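Local coordinates for ribokinase (Giardia lamblia, PDB 6WHJ), which probably phosphorylates D-ribose at O-5 with ATP and a divalent cation, most likely magnesium, to give D-ribose 5-phosphate, at residues R246-V258 against L298-F310. Sequence-based numbering, arbitrary orientation.
Sequences RIVQTKSYESRTV and LNDIDTIAEAARF
I247 of strand 246-249 lies against helix 301-310, where a beta-hairpin at the margin of an alpha/beta sheet is covered by a helix. Its CD1 reaches over the helix backbone, 3.5 Å from CA of A305, and touches the methyl of A308, while its CG2 meets CG1 of I301 and CG2 of I304. F235, on the neighbouring strand 235-239, touches I247, I301 and I304 and so continues this apolar layer. Past the turn, with CG1 anti to the backbone N (chi1 -164°), I301 extends so that its CD1 approaches the backbone O of E254. The CG of R256 packs on I301, CG2 of I301 sits 3.7 Å from CZ of R256 over the centre of one guanidinium face, and NE donates to OD2 of D302 at 2.9 Å, on the syn side but 31° out of the carboxylate plane. Guanidinium and carboxylate planes are 51° apart, consistent with the weak second bond, from NH2 to OD1 of D302. NH1 binds OE2 of E254 at 2.9 Å within the guanidinium plane and also donates to O of S255. At the end of strand 255-258, V258 rests CG2 on the methyl of A308 and CG1 on CG of R309. The helix thus covers edge strand 255-258 and its neighbour 245-249 through a buried aliphatic layer, bordered by one guanidinium shared between two carboxylates, which would probably keep both ionised and restrain its rotation.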
loop_
_atom_site.group_PDB
_atom_site.type_symbol
_atom_site.label_atom_id
_atom_site.label_comp_id
_atom_site.label_asym_id
_atom_site.label_seq_id
_atom_site.Cartn_x
_atom_site.Cartn_y
_atom_site.Cartn_z
ATOM N N ARG B 246 -24.856 19.709 -9.537
ATOM C CA ARG B 246 -25.247 21.007 -10.074
ATOM C C ARG B 246 -24.832 21.054 -11.532
ATOM O O ARG B 246 -23.642 20.922 -11.837
ATOM C CB ARG B 246 -24.589 22.139 -9.291
ATOM C CG ARG B 246 -25.534 22.869 -8.382
ATOM C CD ARG B 246 -26.375 23.824 -9.180
ATOM N NE ARG B 246 -25.573 24.906 -9.739
ATOM C CZ ARG B 246 -25.517 26.135 -9.235
ATOM N NH1 ARG B 246 -26.217 26.441 -8.150
ATOM N NH2 ARG B 246 -24.768 27.065 -9.819
ATOM N N ILE B 247 -25.803 21.227 -12.421
ATOM C CA ILE B 247 -25.550 21.337 -13.852
ATOM C C ILE B 247 -25.637 22.807 -14.227
ATOM O O ILE B 247 -26.662 23.455 -13.987
ATOM C CB ILE B 247 -26.551 20.502 -14.661
ATOM C CG1 ILE B 247 -26.462 19.037 -14.249
ATOM C CG2 ILE B 247 -26.281 20.647 -16.150
ATOM C CD1 ILE B 247 -27.634 18.220 -14.695
ATOM N N VAL B 248 -24.576 23.334 -14.823
ATOM C CA VAL B 248 -24.544 24.710 -15.296
ATOM C C VAL B 248 -24.259 24.688 -16.784
ATOM O O VAL B 248 -23.302 24.042 -17.224
ATOM C CB VAL B 248 -23.498 25.559 -14.553
ATOM C CG1 VAL B 248 -23.566 27.006 -15.015
ATOM C CG2 VAL B 248 -23.711 25.472 -13.051
ATOM N N GLN B 249 -25.090 25.389 -17.553
ATOM C CA GLN B 249 -24.861 25.553 -18.982
ATOM C C GLN B 249 -23.829 26.647 -19.211
ATOM O O GLN B 249 -23.845 27.675 -18.532
ATOM C CB GLN B 249 -26.155 25.940 -19.690
ATOM C CG GLN B 249 -26.086 25.795 -21.196
ATOM C CD GLN B 249 -27.450 25.816 -21.837
ATOM O OE1 GLN B 249 -28.457 26.050 -21.172
ATOM N NE2 GLN B 249 -27.500 25.513 -23.127
ATOM N N THR B 250 -22.935 26.438 -20.174
ATOM C CA THR B 250 -22.010 27.505 -20.541
ATOM C C THR B 250 -22.745 28.638 -21.266
ATOM O O THR B 250 -23.845 28.465 -21.795
ATOM C CB THR B 250 -20.877 26.965 -21.417
ATOM O OG1 THR B 250 -21.414 26.397 -22.616
ATOM C CG2 THR B 250 -20.074 25.893 -20.671
ATOM N N LYS B 251 -22.139 29.829 -21.226
ATOM C CA LYS B 251 -22.606 31.039 -21.916
ATOM C C LYS B 251 -23.854 31.649 -21.282
ATOM O O LYS B 251 -23.878 32.855 -21.023
ATOM C CB LYS B 251 -22.896 30.788 -23.406
ATOM C CG LYS B 251 -21.788 30.082 -24.197
ATOM C CD LYS B 251 -20.443 30.784 -24.090
ATOM C CE LYS B 251 -19.341 29.930 -24.716
ATOM N NZ LYS B 251 -18.042 30.061 -23.992
ATOM N N SER B 252 -24.875 30.837 -20.999
ATOM C CA SER B 252 -26.118 31.337 -20.414
ATOM C C SER B 252 -26.197 31.160 -18.909
ATOM O O SER B 252 -26.910 31.921 -18.245
ATOM C CB SER B 252 -27.332 30.627 -21.025
ATOM O OG SER B 252 -27.377 29.260 -20.629
ATOM N N TYR B 253 -25.486 30.170 -18.374
ATOM C CA TYR B 253 -25.459 29.827 -16.948
ATOM C C TYR B 253 -26.821 29.383 -16.416
ATOM O O TYR B 253 -27.083 29.491 -15.215
ATOM C CB TYR B 253 -24.877 30.978 -16.115
ATOM C CG TYR B 253 -23.520 31.396 -16.643
ATOM C CD1 TYR B 253 -22.408 30.589 -16.458
ATOM C CD2 TYR B 253 -23.364 32.573 -17.364
ATOM C CE1 TYR B 253 -21.180 30.948 -16.960
ATOM C CE2 TYR B 253 -22.129 32.943 -17.870
ATOM C CZ TYR B 253 -21.040 32.124 -17.667
ATOM O OH TYR B 253 -19.811 32.487 -18.178
ATOM N N GLU B 254 -27.671 28.812 -17.275
ATOM C CA GLU B 254 -28.836 28.106 -16.760
ATOM C C GLU B 254 -28.376 26.963 -15.872
ATOM O O GLU B 254 -27.369 26.309 -16.145
ATOM C CB GLU B 254 -29.740 27.575 -17.880
ATOM C CG GLU B 254 -30.686 28.610 -18.441
ATOM C CD GLU B 254 -31.793 28.944 -17.440
ATOM O OE1 GLU B 254 -32.134 30.147 -17.305
ATOM O OE2 GLU B 254 -32.311 28.010 -16.784
ATOM N N SER B 255 -29.088 26.772 -14.768
ATOM C CA SER B 255 -28.665 25.847 -13.736
ATOM C C SER B 255 -29.802 24.887 -13.409
ATOM O O SER B 255 -30.977 25.278 -13.418
ATOM C CB SER B 255 -28.193 26.642 -12.499
ATOM O OG SER B 255 -28.094 25.844 -11.343
ATOM N N ARG B 256 -29.448 23.624 -13.146
ATOM C CA ARG B 256 -30.382 22.630 -12.628
ATOM C C ARG B 256 -29.747 21.960 -11.416
ATOM O O ARG B 256 -28.616 21.474 -11.494
ATOM C CB ARG B 256 -30.740 21.588 -13.700
ATOM C CG ARG B 256 -31.519 22.144 -14.907
ATOM C CD ARG B 256 -32.846 22.769 -14.507
ATOM N NE ARG B 256 -33.673 23.128 -15.660
ATOM C CZ ARG B 256 -33.628 24.299 -16.299
ATOM N NH1 ARG B 256 -32.797 25.260 -15.915
ATOM N NH2 ARG B 256 -34.424 24.515 -17.335
ATOM N N THR B 257 -30.482 21.911 -10.311
ATOM C CA THR B 257 -30.019 21.271 -9.084
ATOM C C THR B 257 -30.590 19.861 -9.018
ATOM O O THR B 257 -31.783 19.661 -9.272
ATOM C CB THR B 257 -30.446 22.080 -7.852
ATOM O OG1 THR B 257 -29.617 23.241 -7.718
ATOM C CG2 THR B 257 -30.334 21.247 -6.588
ATOM N N VAL B 258 -29.745 18.890 -8.680
ATOM C CA VAL B 258 -30.140 17.486 -8.611
ATOM C C VAL B 258 -29.716 16.973 -7.243
ATOM O O VAL B 258 -28.538 16.666 -7.029
ATOM C CB VAL B 258 -29.510 16.642 -9.732
ATOM C CG1 VAL B 258 -29.929 15.183 -9.611
ATOM C CG2 VAL B 258 -29.874 17.185 -11.106
ATOM N N LEU B 298 -28.877 15.928 -26.297
ATOM C CA LEU B 298 -27.809 16.091 -25.321
ATOM C C LEU B 298 -27.348 17.537 -25.202
ATOM O O LEU B 298 -26.426 17.811 -24.424
ATOM C CB LEU B 298 -26.626 15.190 -25.671
ATOM C CG LEU B 298 -26.971 13.705 -25.839
ATOM C CD1 LEU B 298 -25.724 12.871 -26.081
ATOM C CD2 LEU B 298 -27.777 13.164 -24.682
ATOM N N ASN B 299 -27.947 18.457 -25.956
ATOM C CA ASN B 299 -27.678 19.883 -25.837
ATOM C C ASN B 299 -28.694 20.602 -24.951
ATOM O O ASN B 299 -28.575 21.813 -24.760
ATOM C CB ASN B 299 -27.672 20.536 -27.219
ATOM C CG ASN B 299 -26.558 20.021 -28.114
ATOM O OD1 ASN B 299 -25.554 19.472 -27.645
ATOM N ND2 ASN B 299 -26.741 20.187 -29.421
ATOM N N ASP B 300 -29.698 19.886 -24.436
ATOM C CA ASP B 300 -30.761 20.426 -23.596
ATOM C C ASP B 300 -30.423 20.198 -22.125
ATOM O O ASP B 300 -30.085 19.078 -21.729
ATOM C CB ASP B 300 -32.098 19.765 -23.946
ATOM C CG ASP B 300 -33.273 20.278 -23.097
ATOM O OD1 ASP B 300 -33.072 21.118 -22.192
ATOM O OD2 ASP B 300 -34.416 19.812 -23.324
ATOM N N ILE B 301 -30.519 21.261 -21.317
ATOM C CA ILE B 301 -30.102 21.143 -19.920
ATOM C C ILE B 301 -31.063 20.254 -19.142
ATOM O O ILE B 301 -30.663 19.607 -18.171
ATOM C CB ILE B 301 -29.959 22.521 -19.255
ATOM C CG1 ILE B 301 -29.166 22.384 -17.955
ATOM C CG2 ILE B 301 -31.321 23.109 -18.952
ATOM C CD1 ILE B 301 -28.966 23.677 -17.216
ATOM N N ASP B 302 -32.327 20.173 -19.555
ATOM C CA ASP B 302 -33.240 19.289 -18.840
ATOM C C ASP B 302 -32.955 17.818 -19.143
ATOM O O ASP B 302 -33.126 16.966 -18.259
ATOM C CB ASP B 302 -34.689 19.655 -19.159
ATOM C CG ASP B 302 -35.093 20.971 -18.532
ATOM O OD1 ASP B 302 -35.581 21.869 -19.259
ATOM O OD2 ASP B 302 -34.886 21.119 -17.305
ATOM N N THR B 303 -32.504 17.508 -20.368
ATOM C CA THR B 303 -32.057 16.153 -20.675
ATOM C C THR B 303 -30.850 15.784 -19.829
ATOM O O THR B 303 -30.766 14.667 -19.309
ATOM C CB THR B 303 -31.724 16.017 -22.162
ATOM O OG1 THR B 303 -32.875 16.344 -22.958
ATOM C CG2 THR B 303 -31.278 14.589 -22.478
ATOM N N ILE B 304 -29.899 16.714 -19.692
ATOM C CA ILE B 304 -28.751 16.500 -18.817
ATOM C C ILE B 304 -29.222 16.301 -17.386
ATOM O O ILE B 304 -28.677 15.473 -16.644
ATOM C CB ILE B 304 -27.763 17.677 -18.930
ATOM C CG1 ILE B 304 -27.429 17.946 -20.400
ATOM C CG2 ILE B 304 -26.509 17.433 -18.087
ATOM C CD1 ILE B 304 -26.770 16.777 -21.105
ATOM N N ALA B 305 -30.247 17.057 -16.978
ATOM C CA ALA B 305 -30.763 16.926 -15.620
ATOM C C ALA B 305 -31.405 15.562 -15.398
ATOM O O ALA B 305 -31.205 14.948 -14.344
ATOM C CB ALA B 305 -31.763 18.040 -15.321
ATOM N N GLU B 306 -32.143 15.047 -16.388
ATOM C CA GLU B 306 -32.773 13.744 -16.204
ATOM C C GLU B 306 -31.728 12.638 -16.085
ATOM O O GLU B 306 -31.889 11.708 -15.287
ATOM C CB GLU B 306 -33.755 13.447 -17.340
ATOM C CG GLU B 306 -34.480 12.117 -17.129
ATOM C CD GLU B 306 -35.463 11.767 -18.228
ATOM O OE1 GLU B 306 -35.793 10.567 -18.356
ATOM O OE2 GLU B 306 -35.918 12.683 -18.951
ATOM N N ALA B 307 -30.644 12.727 -16.856
ATOM C CA ALA B 307 -29.573 11.746 -16.729
ATOM C C ALA B 307 -28.946 11.793 -15.339
ATOM O O ALA B 307 -28.615 10.753 -14.762
ATOM C CB ALA B 307 -28.520 11.981 -17.814
ATOM N N ALA B 308 -28.808 12.991 -14.768
ATOM C CA ALA B 308 -28.205 13.116 -13.445
ATOM C C ALA B 308 -29.142 12.653 -12.330
ATOM O O ALA B 308 -28.668 12.110 -11.322
ATOM C CB ALA B 308 -27.766 14.563 -13.208
ATOM N N ARG B 309 -30.463 12.826 -12.493
ATOM C CA ARG B 309 -31.396 12.261 -11.519
ATOM C C ARG B 309 -31.253 10.748 -11.457
ATOM O O ARG B 309 -31.250 10.156 -10.373
ATOM C CB ARG B 309 -32.843 12.627 -11.863
ATOM C CG ARG B 309 -33.251 14.047 -11.533
ATOM C CD ARG B 309 -34.757 14.258 -11.749
ATOM N NE ARG B 309 -35.122 14.543 -13.142
ATOM C CZ ARG B 309 -35.118 15.761 -13.679
ATOM N NH1 ARG B 309 -34.759 16.810 -12.951
ATOM N NH2 ARG B 309 -35.461 15.932 -14.945
ATOM N N PHE B 310 -31.116 10.115 -12.619
ATOM C CA PHE B 310 -30.892 8.680 -12.678
ATOM C C PHE B 310 -29.582 8.314 -11.996
ATOM O O PHE B 310 -29.534 7.384 -11.182
ATOM C CB PHE B 310 -30.907 8.263 -14.150
ATOM C CG PHE B 310 -30.678 6.805 -14.405
ATOM C CD1 PHE B 310 -31.739 5.924 -14.443
ATOM C CD2 PHE B 310 -29.411 6.331 -14.693
ATOM C CE1 PHE B 310 -31.532 4.581 -14.719
ATOM C CE2 PHE B 310 -29.202 5.000 -14.972
ATOM C CZ PHE B 310 -30.258 4.123 -14.980
#